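Lipoprotein (Bacteroides fragilis, PDB 3RWX) is of unknown function but is a putative outer-membrane lipoprotein with two calycin-like beta-barrel domains, possibly serving in binding or transport. Local coordinates at residues Gly24-Phe29 with Ser113-Leu118; Thr126-Tyr131 with Ser165-Val170; Val145-Thr150 with Met249-Thr254; Ala188-Asp193 with Asp219-Pro224; Gly213-Thr218 with Gly227-Thr232. All blocks are in the same frame, centred on the assembly; numbering follows the deposited sequence.

Contact 1 of 5, residues Gly24-Phe29 with Ser113-Leu118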
# COMPACT_ATOMS: atom_id res chain seq x y z
N GLY A 24 -2.12 7.15 6.36
CA GLY A 24 -3.35 7.28 7.13
C GLY A 24 -3.99 5.96 7.53
O GLY A 24 -3.96 4.99 6.79
N ASN A 25 -4.61 5.95 8.71
CA ASN A 25 -5.28 4.78 9.26
C ASN A 25 -6.52 5.30 9.96
O ASN A 25 -6.44 6.29 10.68
CB ASN A 25 -4.37 4.02 10.26
CG ASN A 25 -3.19 3.26 9.55
OD1 ASN A 25 -3.36 2.11 9.10
ND2 ASN A 25 -2.01 3.92 9.42
N CYS A 26 -7.66 4.65 9.70
CA CYS A 26 -8.90 4.87 10.45
C CYS A 26 -9.64 3.53 10.57
O CYS A 26 -9.07 2.50 10.28
CB CYS A 26 -9.78 5.90 9.75
SG CYS A 26 -10.40 5.42 8.10
N ALA A 27 -10.90 3.56 11.00
CA ALA A 27 -11.67 2.33 11.21
C ALA A 27 -11.92 1.60 9.89
O ALA A 27 -12.10 0.38 9.88
CB ALA A 27 -13.01 2.65 11.88
N MSE A 28 -11.89 2.35 8.80
CA MSE A 28 -12.25 1.82 7.48
C MSE A 28 -11.11 1.48 6.54
O MSE A 28 -11.28 0.73 5.59
CB MSE A 28 -13.19 2.81 6.81
CG MSE A 28 -14.52 2.72 7.49
SE MSE A 28 -15.45 4.28 7.24
CE MSE A 28 -15.32 4.90 9.07
N PHE A 29 -9.94 2.05 6.78
CA PHE A 29 -8.82 1.67 5.97
C PHE A 29 -7.55 1.79 6.75
O PHE A 29 -7.49 2.48 7.76
CB PHE A 29 -8.76 2.48 4.66
CG PHE A 29 -8.69 3.97 4.85
CD1 PHE A 29 -7.55 4.56 5.34
CD2 PHE A 29 -9.77 4.77 4.55
CE1 PHE A 29 -7.49 5.92 5.53
CE2 PHE A 29 -9.70 6.14 4.72
CZ PHE A 29 -8.58 6.71 5.20
N SER A 113 -12.79 12.67 15.61
CA SER A 113 -14.19 12.83 15.22
C SER A 113 -14.53 12.34 13.80
O SER A 113 -15.68 12.37 13.41
CB SER A 113 -14.60 14.30 15.33
OG SER A 113 -13.89 15.04 14.36
N VAL A 114 -13.56 11.90 13.03
CA VAL A 114 -13.86 11.46 11.69
C VAL A 114 -13.53 9.99 11.53
O VAL A 114 -12.54 9.49 12.07
CB VAL A 114 -13.14 12.33 10.60
CG1 VAL A 114 -13.49 13.83 10.81
CG2 VAL A 114 -11.67 12.12 10.60
N MSE A 115 -14.42 9.30 10.83
CA MSE A 115 -14.22 7.93 10.39
C MSE A 115 -13.71 6.96 11.43
O MSE A 115 -12.83 6.16 11.15
CB MSE A 115 -13.28 7.95 9.20
CG MSE A 115 -13.90 8.66 8.03
SE MSE A 115 -12.72 8.61 6.53
CE MSE A 115 -11.46 9.98 7.02
N GLY A 116 -14.29 7.02 12.62
CA GLY A 116 -13.94 6.11 13.68
C GLY A 116 -12.64 6.46 14.36
O GLY A 116 -12.20 5.74 15.23
N GLY A 117 -12.01 7.57 14.00
CA GLY A 117 -10.69 7.89 14.50
C GLY A 117 -9.63 7.80 13.42
O GLY A 117 -9.14 6.71 13.10
N LEU A 118 -9.27 8.94 12.86
CA LEU A 118 -8.27 9.01 11.81
C LEU A 118 -6.92 9.37 12.41
O LEU A 118 -6.79 10.38 13.11
CB LEU A 118 -8.70 10.05 10.79
CG LEU A 118 -7.72 10.31 9.63
CD1 LEU A 118 -7.57 9.03 8.79
CD2 LEU A 118 -8.24 11.45 8.83
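Where strand 20-25 runs out into a loop, Ala27 N donates a backbone hydrogen bond to Met115 O at 3.2 Å, the carbonyl inside the type I' beta turn from Val114 to Gly117; beside it Cys26 CA makes a CA-H...O contact of 3.2 Å with Gly117 O. Glycine suits both later positions of the turn. Gly116 takes a positive phi and lies close against Ala27, whose small CB is 4.0 Å from Gly116 CA, while the backbone angles of Gly117 are ones that a side chain would strain. With Cys26 chi1 at 64°, SG sits between the backbone N and the carbonyl carbon, which places it 3.5 Å above the plane of the Phe29 ring, over its centre. The sulfur also accepts a hydrogen bond from Met28 N and a weak one from Phe29 N, and so helps hold the bend of its own loop, together with the backbone bond from Cys26 N to Phe29 O. Across the contact, Cys26 SG rests 4.0 Å from Met115 CB. The two selenomethionines also meet: Met28, bent at its third torsion, brings CE to within 3.7 Å of Met115 CB, and Met115 SE lies 4.3 Å from Phe29 CE2 in an oblique Met-aromatic contact. Leu118 CD1 is 4.0 Å from Cys26 CB and also approaches the Phe29 ring. The arrangement is that of two loops meeting at one end of adjacent antiparallel strands, 20-25 and 118-124, in a calycin-like beta-barrel domain.

Contact 2 of 5, residues Thr126-Tyr131 with Ser165-Val170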
# COMPACT_ATOMS: atom_id res chain seq x y z
N THR A 126 11.86 8.91 1.47
CA THR A 126 11.16 8.65 0.23
C THR A 126 10.12 7.52 0.43
O THR A 126 10.34 6.58 1.16
CB THR A 126 12.22 8.40 -0.88
OG1 THR A 126 13.30 7.61 -0.35
CG2 THR A 126 12.84 9.73 -1.34
N LEU A 127 8.97 7.64 -0.23
CA LEU A 127 7.94 6.63 -0.24
C LEU A 127 8.45 5.23 -0.67
O LEU A 127 9.07 5.09 -1.70
CB LEU A 127 6.83 7.05 -1.19
CG LEU A 127 5.55 6.21 -1.08
CD1 LEU A 127 4.79 6.50 0.22
CD2 LEU A 127 4.67 6.49 -2.29
N PRO A 128 8.20 4.20 0.13
CA PRO A 128 8.64 2.87 -0.30
C PRO A 128 8.01 2.40 -1.61
O PRO A 128 6.87 2.68 -1.88
CB PRO A 128 8.17 1.98 0.84
CG PRO A 128 8.24 2.88 2.05
CD PRO A 128 7.93 4.27 1.57
N ILE A 129 8.77 1.65 -2.39
CA ILE A 129 8.35 1.33 -3.74
C ILE A 129 7.11 0.43 -3.70
O ILE A 129 6.24 0.51 -4.57
CB ILE A 129 9.49 0.71 -4.55
CG1 ILE A 129 9.20 0.77 -6.06
CG2 ILE A 129 9.82 -0.72 -4.07
CD1 ILE A 129 10.39 0.26 -6.91
N SER A 130 6.98 -0.39 -2.65
CA SER A 130 5.83 -1.28 -2.58
C SER A 130 4.48 -0.55 -2.57
O SER A 130 3.47 -1.13 -2.96
CB SER A 130 5.96 -2.24 -1.41
OG SER A 130 6.17 -1.52 -0.21
N TYR A 131 4.44 0.73 -2.17
CA TYR A 131 3.20 1.50 -2.25
C TYR A 131 2.76 1.71 -3.67
O TYR A 131 1.59 2.00 -3.92
CB TYR A 131 3.30 2.87 -1.59
CG TYR A 131 3.26 2.82 -0.07
CD1 TYR A 131 2.07 2.70 0.61
CD2 TYR A 131 4.43 2.84 0.67
CE1 TYR A 131 2.03 2.63 1.98
CE2 TYR A 131 4.40 2.78 2.04
CZ TYR A 131 3.19 2.67 2.69
OH TYR A 131 3.17 2.60 4.07
N SER A 165 4.45 -5.93 2.29
CA SER A 165 5.12 -6.73 3.32
C SER A 165 6.42 -6.09 3.79
O SER A 165 6.90 -6.39 4.86
CB SER A 165 5.50 -8.11 2.76
OG SER A 165 4.50 -8.65 1.92
N SER A 166 7.04 -5.28 2.94
CA SER A 166 8.25 -4.55 3.31
C SER A 166 8.43 -3.41 2.32
O SER A 166 7.55 -3.13 1.52
CB SER A 166 9.48 -5.49 3.36
OG SER A 166 10.06 -5.70 2.08
N ASP A 167 9.57 -2.74 2.37
CA ASP A 167 9.77 -1.61 1.48
C ASP A 167 9.64 -1.99 0.02
O ASP A 167 9.11 -1.22 -0.76
CB ASP A 167 11.13 -0.99 1.72
CG ASP A 167 11.16 -0.11 2.95
OD1 ASP A 167 10.12 -0.03 3.66
OD2 ASP A 167 12.21 0.52 3.19
N ASP A 168 10.12 -3.17 -0.34
CA ASP A 168 10.15 -3.60 -1.74
C ASP A 168 9.63 -5.03 -1.98
O ASP A 168 9.97 -5.65 -2.97
CB ASP A 168 11.59 -3.45 -2.26
CG ASP A 168 12.56 -4.49 -1.69
OD1 ASP A 168 12.22 -5.16 -0.68
OD2 ASP A 168 13.67 -4.63 -2.25
N THR A 169 8.83 -5.56 -1.05
CA THR A 169 8.19 -6.85 -1.25
C THR A 169 6.70 -6.73 -0.94
O THR A 169 6.27 -5.85 -0.22
CB THR A 169 8.80 -7.96 -0.39
OG1 THR A 169 8.64 -7.64 0.99
CG2 THR A 169 10.31 -8.18 -0.70
N VAL A 170 5.92 -7.60 -1.54
CA VAL A 170 4.48 -7.61 -1.34
C VAL A 170 3.97 -9.01 -1.28
O VAL A 170 4.66 -9.97 -1.60
CB VAL A 170 3.74 -6.87 -2.43
CG1 VAL A 170 4.21 -5.46 -2.46
CG2 VAL A 170 3.92 -7.56 -3.77
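Ser130 holds two successive carbonyls of the facing loop, those of Ser166 and Asp167. Its OG, set between the backbone N and the carbonyl carbon by a chi1 of 55°, donates to Ser166 O at 2.7 Å and lies in the plane of that carbonyl. Its backbone N donates to Asp167 O at 3.0 Å. A small hydroxyl residue suits this buried place, since OG can reach the loop backbone while CB still packs 3.8 Å from Val170 CG1; a weak hydrogen bond from Arg164 NH1 adds a second partner to OG. Asp167 is the other large contributor, and it works through its backbone as much as its side chain. Its carbonyl O lies 3.7 Å from Pro128 CB, and its carboxylate crosses the proline ring obliquely, with OD1 3.8 Å from Pro128 CG. Segment 126-131 belongs to the connection between the two antiparallel sheets of this two-barrel protein, and here it winds into a short 3-10 turn, in which Tyr131 N bonds to Pro128 O. Proline fits the start of such a turn because it needs no N-H. Ile129 adds an apolar touch, its CG2 branch 3.7 Å from Asp168 CB. The receiving loop is shaped by its own bonds: Ser166 OG and Thr169 OG1 share a hydrogen bond of 2.6 Å, and Thr169 O accepts from both Ser165 N and Ser166 N, approaching from the same face of its plane. Tyr131 packs on Ile23 of strand 20-25, and its OH bonds to Asp31 OD1, joining the turn to the first sheet.

Contact 3 of 5, residues Val145-Thr150 with Met249-Thr254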
# COMPACT_ATOMS: atom_id res chain seq x y z
N VAL A 145 -6.96 -18.93 -18.45
CA VAL A 145 -6.20 -20.06 -17.97
C VAL A 145 -5.99 -21.02 -19.12
O VAL A 145 -6.91 -21.30 -19.88
CB VAL A 145 -6.97 -20.77 -16.86
CG1 VAL A 145 -6.28 -22.11 -16.50
CG2 VAL A 145 -7.15 -19.84 -15.65
N SER A 146 -4.78 -21.54 -19.24
CA SER A 146 -4.53 -22.54 -20.28
C SER A 146 -3.62 -23.63 -19.77
O SER A 146 -2.84 -23.43 -18.83
CB SER A 146 -3.96 -21.88 -21.53
OG SER A 146 -2.90 -21.05 -21.16
N VAL A 147 -3.81 -24.81 -20.34
CA VAL A 147 -2.95 -25.95 -20.07
C VAL A 147 -2.83 -26.72 -21.37
O VAL A 147 -3.83 -26.98 -22.05
CB VAL A 147 -3.48 -26.86 -18.92
CG1 VAL A 147 -4.89 -27.38 -19.22
CG2 VAL A 147 -2.52 -28.00 -18.69
N GLY A 148 -1.61 -27.02 -21.76
CA GLY A 148 -1.37 -27.65 -23.05
C GLY A 148 -2.05 -26.86 -24.15
O GLY A 148 -1.92 -25.66 -24.20
N SER A 149 -2.78 -27.56 -25.00
CA SER A 149 -3.52 -26.96 -26.11
C SER A 149 -4.91 -26.43 -25.73
O SER A 149 -5.65 -26.04 -26.60
CB SER A 149 -3.73 -28.02 -27.22
OG SER A 149 -4.35 -29.18 -26.66
N THR A 150 -5.27 -26.44 -24.46
CA THR A 150 -6.56 -25.96 -24.03
C THR A 150 -6.49 -24.55 -23.50
O THR A 150 -5.63 -24.22 -22.70
CB THR A 150 -7.14 -26.87 -22.93
OG1 THR A 150 -7.57 -28.10 -23.53
CG2 THR A 150 -8.33 -26.21 -22.19
N MSE A 249 1.17 -32.49 -10.85
CA MSE A 249 0.84 -32.43 -12.27
C MSE A 249 2.09 -32.17 -13.12
O MSE A 249 2.83 -31.22 -12.89
CB MSE A 249 -0.22 -31.37 -12.54
CG MSE A 249 -0.92 -31.51 -13.86
SE MSE A 249 -2.26 -30.10 -14.13
CE MSE A 249 -3.73 -31.01 -13.37
N PRO A 250 2.34 -33.03 -14.10
CA PRO A 250 3.58 -32.98 -14.87
C PRO A 250 3.63 -31.93 -15.97
O PRO A 250 4.57 -31.92 -16.75
CB PRO A 250 3.65 -34.37 -15.49
CG PRO A 250 2.26 -34.84 -15.55
CD PRO A 250 1.43 -34.07 -14.60
N ILE A 251 2.62 -31.08 -16.04
CA ILE A 251 2.65 -29.92 -16.93
C ILE A 251 2.21 -28.69 -16.14
O ILE A 251 1.42 -28.79 -15.22
CB ILE A 251 1.76 -30.15 -18.18
CG1 ILE A 251 2.11 -29.14 -19.26
CG2 ILE A 251 0.24 -30.10 -17.84
CD1 ILE A 251 1.43 -29.46 -20.60
N ASP A 252 2.74 -27.54 -16.49
CA ASP A 252 2.36 -26.30 -15.87
C ASP A 252 1.05 -25.81 -16.46
O ASP A 252 0.66 -26.21 -17.57
CB ASP A 252 3.43 -25.24 -16.11
CG ASP A 252 4.68 -25.51 -15.31
OD1 ASP A 252 4.57 -26.00 -14.17
OD2 ASP A 252 5.78 -25.27 -15.83
N ILE A 253 0.38 -24.97 -15.69
CA ILE A 253 -0.77 -24.23 -16.09
C ILE A 253 -0.32 -22.78 -16.18
O ILE A 253 0.56 -22.37 -15.44
CB ILE A 253 -1.86 -24.27 -14.99
CG1 ILE A 253 -2.41 -25.67 -14.83
CG2 ILE A 253 -3.03 -23.36 -15.31
CD1 ILE A 253 -3.42 -25.75 -13.70
N THR A 254 -0.93 -22.01 -17.07
CA THR A 254 -0.66 -20.59 -17.16
C THR A 254 -1.95 -19.81 -16.90
O THR A 254 -3.01 -20.12 -17.45
CB THR A 254 -0.13 -20.23 -18.56
OG1 THR A 254 1.14 -20.86 -18.76
CG2 THR A 254 0.05 -18.72 -18.67
O HOH W 1 -2.82 -18.46 -20.10
O HOH W 2 0.66 -25.71 -20.24
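Val147, with CG1 at a chi1 of 57°, carries CG2 anti to its backbone N, and that methyl meets Ile251 CG2 at 3.6 Å. Ile253 does the same with its own CG2: a chi1 of -67° puts CG1 anti to the carbonyl carbon and CG2 anti to the N, 3.7 Å from Val145 CG1. Branched residues suit these extended positions, their methyls reaching obliquely across to the neighbouring chain. Between the two apolar pairs, Ser146 and Thr254 form an antiparallel hydrogen-bonded pair: Ser146 N donates to Thr254 O at 2.9 Å, and Thr254 N to Ser146 O at 3.0 Å. Their polar side chains share one face of the sheet, where a water bonded to Ser146 OG also reaches Thr254 O weakly. Beyond this pair a second water accepts from Gly148 N at 3.0 Å and donates to Asp252 O at 2.7 Å. Gly148 has the positive phi wanted at the second place of the type II' beta turn from Val147 to Thr150. The contact thus sets the end of strand 144-147, just before its hairpin turn, beside the start of strand 254-256; first and last of their sheet along the chain, these are antiparallel neighbours, as expected where a calycin-like barrel brings its ends together.

Contact 4 of 5, residues Ala188-Asp193 with Asp219-Pro224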
# COMPACT_ATOMS: atom_id res chain seq x y z
N ALA A 188 -12.13 -28.72 -16.69
CA ALA A 188 -11.43 -27.82 -15.82
C ALA A 188 -10.83 -28.60 -14.64
O ALA A 188 -11.19 -29.74 -14.37
CB ALA A 188 -12.37 -26.73 -15.34
N MSE A 189 -9.89 -27.95 -13.98
CA MSE A 189 -9.31 -28.46 -12.74
C MSE A 189 -9.95 -27.76 -11.55
O MSE A 189 -10.32 -26.57 -11.63
CB MSE A 189 -7.81 -28.19 -12.73
CG MSE A 189 -7.04 -28.89 -13.85
SE MSE A 189 -5.60 -27.77 -14.50
CE MSE A 189 -6.69 -26.24 -14.99
N ASN A 190 -10.07 -28.48 -10.45
CA ASN A 190 -10.51 -27.88 -9.20
C ASN A 190 -9.37 -27.06 -8.58
O ASN A 190 -8.39 -27.64 -8.13
CB ASN A 190 -10.95 -28.97 -8.24
CG ASN A 190 -11.65 -28.42 -7.03
OD1 ASN A 190 -12.27 -27.35 -7.07
ND2 ASN A 190 -11.57 -29.14 -5.92
N LEU A 191 -9.49 -25.73 -8.60
CA LEU A 191 -8.44 -24.83 -8.07
C LEU A 191 -9.04 -23.78 -7.18
O LEU A 191 -10.14 -23.29 -7.45
CB LEU A 191 -7.72 -24.10 -9.20
CG LEU A 191 -6.95 -24.89 -10.25
CD1 LEU A 191 -6.54 -23.98 -11.43
CD2 LEU A 191 -5.74 -25.62 -9.66
N GLY A 192 -8.31 -23.37 -6.14
CA GLY A 192 -8.80 -22.41 -5.16
C GLY A 192 -8.06 -21.09 -5.25
O GLY A 192 -7.34 -20.85 -6.21
N ASP A 193 -8.29 -20.22 -4.26
CA ASP A 193 -7.53 -19.01 -4.08
C ASP A 193 -6.15 -19.33 -3.55
O ASP A 193 -6.00 -20.29 -2.79
CB ASP A 193 -8.21 -18.13 -3.02
CG ASP A 193 -9.57 -17.62 -3.45
OD1 ASP A 193 -9.89 -17.69 -4.66
OD2 ASP A 193 -10.31 -17.12 -2.56
N ASP A 219 -3.21 -23.91 -2.07
CA ASP A 219 -4.39 -23.10 -2.30
C ASP A 219 -5.42 -23.34 -1.21
O ASP A 219 -5.16 -24.10 -0.30
CB ASP A 219 -4.96 -23.31 -3.72
CG ASP A 219 -5.65 -24.66 -3.93
OD1 ASP A 219 -5.80 -25.50 -3.00
OD2 ASP A 219 -6.08 -24.87 -5.08
N THR A 220 -6.60 -22.73 -1.31
CA THR A 220 -7.60 -22.85 -0.25
C THR A 220 -8.27 -24.21 -0.14
O THR A 220 -9.01 -24.42 0.82
CB THR A 220 -8.67 -21.73 -0.32
OG1 THR A 220 -9.17 -21.62 -1.65
CG2 THR A 220 -8.07 -20.39 0.10
N ASN A 221 -8.04 -25.12 -1.09
CA ASN A 221 -8.38 -26.55 -0.88
C ASN A 221 -7.19 -27.41 -0.44
O ASN A 221 -7.29 -28.62 -0.41
CB ASN A 221 -8.95 -27.20 -2.13
CG ASN A 221 -9.94 -26.36 -2.83
OD1 ASN A 221 -9.79 -26.11 -4.03
ND2 ASN A 221 -10.95 -25.92 -2.12
N ASN A 222 -6.06 -26.78 -0.13
CA ASN A 222 -4.87 -27.49 0.32
C ASN A 222 -4.09 -28.20 -0.77
O ASN A 222 -3.24 -29.05 -0.48
CB ASN A 222 -5.22 -28.49 1.44
CG ASN A 222 -4.37 -28.29 2.66
OD1 ASN A 222 -4.07 -27.14 3.04
ND2 ASN A 222 -3.99 -29.39 3.32
N THR A 223 -4.34 -27.83 -2.03
CA THR A 223 -3.59 -28.37 -3.16
C THR A 223 -2.27 -27.62 -3.21
O THR A 223 -2.25 -26.41 -3.18
CB THR A 223 -4.34 -28.16 -4.48
OG1 THR A 223 -5.69 -28.62 -4.35
CG2 THR A 223 -3.63 -28.90 -5.62
N PRO A 224 -1.14 -28.33 -3.24
CA PRO A 224 0.12 -27.59 -3.38
C PRO A 224 0.18 -26.79 -4.69
O PRO A 224 -0.35 -27.23 -5.71
CB PRO A 224 1.19 -28.71 -3.37
CG PRO A 224 0.54 -29.86 -2.74
CD PRO A 224 -0.90 -29.78 -3.13
O HOH W 3 -7.41 -27.03 -5.47
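Asp219 reaches across to Gly192 with a carboxylate that is used at both oxygens. Asp219 CB lies 3.3 Å from Asp193 O. A chi1 of 72° then places CG between the backbone N and the carbonyl carbon, 3.7 Å from Gly192 N. At the tip, OD2 accepts from Gly192 N at 2.9 Å, the donor standing well above the carboxylate plane. A water hydrogen-bonds to OD2, Asn190 O and Thr223 OG1. Asp219 OD1 turns back into its own loop and accepts from Asn221 N at 3.0 Å, which makes an Asx turn. From the opposite face Thr223 N donates to the same Asp219 OD1 at 2.9 Å. Aspartate suits this corner because the one group both braces the type I beta turn from Asp219 to Asn222 and ties it to the facing loop 188-193. That turn lies in the loop of the hairpin made by strands 212-218 and 224-234 in the second calycin-like barrel domain. Further along, Thr220 N donates to Asp193 O at 2.9 Å, while Thr220 OG1 takes a weak bond from Asp193 N at 3.1 Å. Gly192, lacking a side chain, lets Thr220 OG1 come within 3.6 Å of its CA. Asp193 OD1 bonds to a glycerol, probably from the crystallisation liquor.

Contact 5 of 5, residues Gly213-Thr218 with Gly227-Thr232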
# COMPACT_ATOMS: atom_id res chain seq x y z
N GLY A 213 8.05 -13.19 -8.44
CA GLY A 213 8.49 -14.12 -7.42
C GLY A 213 8.17 -15.55 -7.70
O GLY A 213 7.34 -15.87 -8.55
N SER A 214 8.83 -16.42 -6.96
CA SER A 214 8.54 -17.82 -7.03
C SER A 214 7.30 -18.10 -6.18
O SER A 214 7.00 -17.35 -5.25
CB SER A 214 9.74 -18.61 -6.53
OG SER A 214 9.84 -18.38 -5.15
N ILE A 215 6.57 -19.14 -6.55
CA ILE A 215 5.35 -19.54 -5.86
C ILE A 215 5.57 -20.90 -5.23
O ILE A 215 5.95 -21.85 -5.89
CB ILE A 215 4.15 -19.69 -6.82
CG1 ILE A 215 3.86 -18.36 -7.53
CG2 ILE A 215 2.92 -20.20 -6.05
CD1 ILE A 215 2.91 -18.48 -8.65
N ASN A 216 5.31 -20.99 -3.94
CA ASN A 216 5.53 -22.23 -3.22
C ASN A 216 4.64 -22.23 -2.00
O ASN A 216 5.03 -21.78 -0.94
CB ASN A 216 7.00 -22.33 -2.83
CG ASN A 216 7.50 -23.74 -2.83
OD1 ASN A 216 7.13 -24.54 -1.97
ND2 ASN A 216 8.34 -24.06 -3.83
N THR A 217 3.41 -22.69 -2.19
CA THR A 217 2.36 -22.54 -1.20
C THR A 217 1.31 -23.62 -1.42
O THR A 217 1.60 -24.66 -2.06
CB THR A 217 1.74 -21.12 -1.27
OG1 THR A 217 0.86 -20.91 -0.17
CG2 THR A 217 0.99 -20.88 -2.58
N THR A 218 0.12 -23.42 -0.87
CA THR A 218 -1.01 -24.33 -1.06
C THR A 218 -2.25 -23.46 -1.27
O THR A 218 -2.32 -22.36 -0.73
CB THR A 218 -1.21 -25.25 0.18
OG1 THR A 218 -1.34 -24.44 1.35
CG2 THR A 218 -0.03 -26.21 0.40
N GLY A 227 5.58 -22.76 -8.58
CA GLY A 227 5.90 -22.13 -9.84
C GLY A 227 6.39 -20.72 -9.68
O GLY A 227 7.12 -20.41 -8.76
N THR A 228 5.98 -19.86 -10.60
CA THR A 228 6.52 -18.50 -10.68
C THR A 228 5.43 -17.56 -11.16
O THR A 228 4.46 -17.97 -11.77
CB THR A 228 7.73 -18.42 -11.68
OG1 THR A 228 7.31 -18.82 -12.99
CG2 THR A 228 8.89 -19.31 -11.22
N LEU A 229 5.61 -16.28 -10.87
CA LEU A 229 4.76 -15.27 -11.42
C LEU A 229 5.58 -14.07 -11.83
O LEU A 229 6.64 -13.80 -11.30
CB LEU A 229 3.69 -14.88 -10.42
CG LEU A 229 4.01 -13.99 -9.24
CD1 LEU A 229 3.96 -12.53 -9.62
CD2 LEU A 229 2.97 -14.30 -8.13
N SER A 230 5.05 -13.36 -12.80
CA SER A 230 5.70 -12.22 -13.35
C SER A 230 4.65 -11.24 -13.86
O SER A 230 3.75 -11.64 -14.59
CB SER A 230 6.57 -12.68 -14.50
OG SER A 230 7.61 -11.76 -14.64
N GLY A 231 4.75 -9.98 -13.46
CA GLY A 231 3.79 -9.00 -13.95
C GLY A 231 4.24 -7.56 -13.82
O GLY A 231 5.36 -7.28 -13.42
N THR A 232 3.34 -6.66 -14.19
CA THR A 232 3.63 -5.24 -14.11
C THR A 232 2.43 -4.50 -13.55
O THR A 232 1.28 -4.96 -13.66
CB THR A 232 3.97 -4.68 -15.50
OG1 THR A 232 2.97 -5.10 -16.44
CG2 THR A 232 5.35 -5.17 -15.98
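Gly213 and Leu229 satisfy each other's backbone completely: Gly213 N donates to Leu229 O at 3.2 Å, and Leu229 N to Gly213 O at 2.9 Å. Two residues on, Ile215 N donates to Gly227 O, standing above the carbonyl plane, and Gly227 N returns a bond of 2.9 Å to Ile215 O. Between these two hydrogen-bonded pairs lies the non-hydrogen-bonded pair Ser214 and Thr228, which adds CA-H...O contacts, Ser214 CA to Gly227 O at 3.4 Å and Thr228 CA to Gly213 O at 3.5 Å. The backbone of Thr228 bonds on its other side to Thr243. This is the beta hairpin of strands 212-218 and 224-234 in the second calycin-like barrel; Asn216 N bonds to a glycerol. The two faces differ in character. Ser214 and Thr228 carry hydroxyls to the exposed side, whereas Ile215 and Leu229 are buried on the other, Ile215 CD1 lying 4.1 Å from Leu229 CB and both residues touching Val196. Ile215 has CG1 anti to its carbonyl carbon (chi1 -60°), which sets CG1 near the Thr228 backbone; Ile215 CD1 also lies 3.5 Å from Thr228 O. Gly227 has backbone angles suited to glycine. Farther along, Ser230 OG has Glu212 OE2 as its partner.

In the fold
Contact 1 closes before contact 2 opens; contact 1 lies toward one end of the elongated chain and contact 2 near its centre, their centres about 22 Å apart. Contact 1 joins loops at the end of the first antiparallel sheet; contact 2 ties the connection between the two sheets to a loop of the second domain, and its segments alternate along the chain with those of contact 3. Contacts 3, 4 and 5 all belong to the second calycin-like domain, each about 14 to 15 Å from the others between centres. Contacts 4 and 5 cross along the chain, and both nest within the span closed by contact 3. Contacts 3 and 5 share the six-stranded sheet, while Leu191 of contact 4 packs on Ile253 of contact 3. The chain thus appears as two calycin-like domains, with contact 2 bridging their connection.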